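Local atomic coordinates of endonuclease 2 (Arabidopsis thaliana, PDB entry 4CXP), a protein that cleaves RNA and single-stranded DNA, and less readily double-stranded DNA, as a metal-dependent nuclease of the S1/P1 type. Residues I60-A65 / N71-D76. Residues are numbered along the deposited sequence; the frame is centred on the assembly and turned at random.
Sequences INTPDA and NRDCKD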
loop_
_atom_site.group_PDB
_atom_site.type_symbol
_atom_site.label_atom_id
_atom_site.label_comp_id
_atom_site.label_asym_id
_atom_site.label_seq_id
_atom_site.Cartn_x
_atom_site.Cartn_y
_atom_site.Cartn_z
ATOM N N ILE A 60 3.605 -10.073 -2.109
ATOM C CA ILE A 60 3.990 -10.953 -3.210
ATOM C C ILE A 60 5.466 -11.265 -3.017
ATOM O O ILE A 60 6.270 -10.351 -2.848
ATOM C CB ILE A 60 3.801 -10.298 -4.586
ATOM C CG1 ILE A 60 2.333 -10.018 -4.845
ATOM C CG2 ILE A 60 4.364 -11.179 -5.672
ATOM C CD1 ILE A 60 2.046 -9.034 -5.947
ATOM N N ASN A 61 5.811 -12.550 -3.082
ATOM C CA ASN A 61 7.193 -13.010 -3.116
ATOM C C ASN A 61 7.631 -13.240 -4.552
ATOM O O ASN A 61 6.967 -13.964 -5.291
ATOM C CB ASN A 61 7.326 -14.349 -2.387
ATOM C CG ASN A 61 7.309 -14.220 -0.890
ATOM O OD1 ASN A 61 7.798 -13.245 -0.336
ATOM N ND2 ASN A 61 6.767 -15.225 -0.220
ATOM N N THR A 62 8.762 -12.668 -4.939
ATOM C CA THR A 62 9.309 -12.820 -6.281
ATOM C C THR A 62 10.688 -13.480 -6.218
ATOM O O THR A 62 11.345 -13.521 -5.169
ATOM C CB THR A 62 9.542 -11.460 -6.961
ATOM O OG1 THR A 62 10.598 -10.755 -6.289
ATOM C CG2 THR A 62 8.305 -10.629 -6.973
ATOM N N PRO A 63 11.172 -13.955 -7.372
ATOM C CA PRO A 63 12.580 -14.363 -7.499
ATOM C C PRO A 63 13.516 -13.164 -7.283
ATOM O O PRO A 63 13.058 -12.023 -7.253
ATOM C CB PRO A 63 12.669 -14.906 -8.927
ATOM C CG PRO A 63 11.249 -15.210 -9.321
ATOM C CD PRO A 63 10.419 -14.180 -8.617
ATOM N N ASP A 64 14.816 -13.423 -7.203
ATOM C CA ASP A 64 15.814 -12.354 -7.083
ATOM C C ASP A 64 16.018 -11.699 -8.450
ATOM O O ASP A 64 16.974 -12.012 -9.184
ATOM C CB ASP A 64 17.175 -12.894 -6.615
ATOM C CG ASP A 64 17.221 -13.292 -5.147
ATOM O OD1 ASP A 64 16.182 -13.399 -4.456
ATOM O OD2 ASP A 64 18.361 -13.527 -4.682
ATOM N N ALA A 65 15.081 -10.832 -8.821
ATOM C CA ALA A 65 15.144 -10.101 -10.072
ATOM C C ALA A 65 14.188 -8.922 -9.955
ATOM O O ALA A 65 13.615 -8.687 -8.911
ATOM C CB ALA A 65 14.826 -11.000 -11.264
ATOM N N ASN A 71 1.011 -15.041 -12.967
ATOM C CA ASN A 71 0.952 -16.498 -12.988
ATOM C C ASN A 71 2.157 -17.140 -12.312
ATOM O O ASN A 71 2.016 -18.173 -11.655
ATOM C CB ASN A 71 0.729 -17.034 -14.405
ATOM C CG ASN A 71 -0.659 -16.716 -14.928
ATOM O OD1 ASN A 71 -1.629 -16.643 -14.169
ATOM N ND2 ASN A 71 -0.766 -16.557 -16.238
ATOM N N ARG A 72 3.325 -16.521 -12.429
ATOM C CA ARG A 72 4.535 -17.071 -11.830
ATOM C C ARG A 72 4.552 -16.828 -10.312
ATOM O O ARG A 72 4.948 -17.701 -9.548
ATOM C CB ARG A 72 5.757 -16.358 -12.422
ATOM C CG ARG A 72 7.084 -17.024 -12.096
ATOM C CD ARG A 72 8.250 -16.212 -12.632
ATOM N NE ARG A 72 8.301 -14.903 -11.999
ATOM C CZ ARG A 72 8.936 -13.834 -12.479
ATOM N NH1 ARG A 72 9.623 -13.872 -13.615
ATOM N NH2 ARG A 72 8.866 -12.697 -11.803
ATOM N N ASP A 73 4.156 -15.635 -9.882
ATOM C CA ASP A 73 4.445 -15.159 -8.528
ATOM C C ASP A 73 3.252 -15.095 -7.598
ATOM O O ASP A 73 3.445 -15.062 -6.370
ATOM C CB ASP A 73 5.095 -13.769 -8.585
ATOM C CG ASP A 73 6.347 -13.723 -9.429
ATOM O OD1 ASP A 73 7.114 -14.701 -9.435
ATOM O OD2 ASP A 73 6.583 -12.693 -10.075
ATOM N N CYS A 74 2.032 -15.008 -8.130
ATOM C CA CYS A 74 0.898 -14.846 -7.247
ATOM C C CYS A 74 0.435 -16.210 -6.731
ATOM O O CYS A 74 -0.423 -16.876 -7.317
ATOM C CB CYS A 74 -0.228 -14.059 -7.878
ATOM S SG CYS A 74 -1.413 -13.618 -6.588
ATOM N N LYS A 75 1.063 -16.600 -5.628
ATOM C CA LYS A 75 0.811 -17.866 -4.972
ATOM C C LYS A 75 1.367 -17.773 -3.560
ATOM O O LYS A 75 2.263 -16.971 -3.287
ATOM C CB LYS A 75 1.470 -19.021 -5.736
ATOM C CG LYS A 75 2.991 -18.968 -5.750
ATOM C CD LYS A 75 3.587 -19.720 -6.928
ATOM C CE LYS A 75 5.104 -19.820 -6.825
ATOM N NZ LYS A 75 5.804 -18.502 -6.840
ATOM N N ASP A 76 0.821 -18.574 -2.660
ATOM C CA ASP A 76 1.352 -18.605 -1.305
ATOM C C ASP A 76 2.467 -19.641 -1.211
ATOM O O ASP A 76 2.855 -20.234 -2.225
ATOM C CB ASP A 76 0.239 -18.768 -0.251
ATOM C CG ASP A 76 -0.456 -20.100 -0.314
ATOM O OD1 ASP A 76 0.060 -21.004 -0.984
ATOM O OD2 ASP A 76 -1.519 -20.237 0.325
HETATM O O HOH W 1 3.558 -14.318 -3.027
HETATM O O HOH W 2 5.505 -16.254 -5.014
HETATM O O HOH W 3 5.134 -17.367 -2.230
#
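With CG of Arg72 anti to the backbone N (chi1 -168°), the bend at chi3 turns the guanidinium to the carboxylate of Asp73, and both meet Pro63. The contact sets the short helix 70-73 against strand 60-62, which pairs in parallel with strand 131-133 in this S1/P1 nuclease. Arg72 grips Asp73 side-on: NE reaches OD1 at 2.8 Å, nearly straight, and NH2 reaches OD2 at 2.9 Å. Pro63 lies over one guanidinium face, CG near the rim, while its CD touches Asp73 OD1 at 3.4 Å. An alanine in place of Arg72 would probably leave the Asp73 carboxylate without its charged mate and uncover this side of the proline ring. Deeper in, Ile60 CG2 packs on Asp73 CB at 4.0 Å; OD2 of Asp73 also accepts from Gln69 N, so this oxygen of a buried residue has a backbone partner besides Arg72. Ile60, Asn61 and Arg72 belong to segments that probably bind substrate, as in related nucleases. Farther along, waters bridge the two segments: one molecule takes the N-H of Asn61 and donates to Lys75 O, and another sits 2.7 Å from both Asn61 O and Asp73 O while accepting from Lys75 NZ at 2.9 Å.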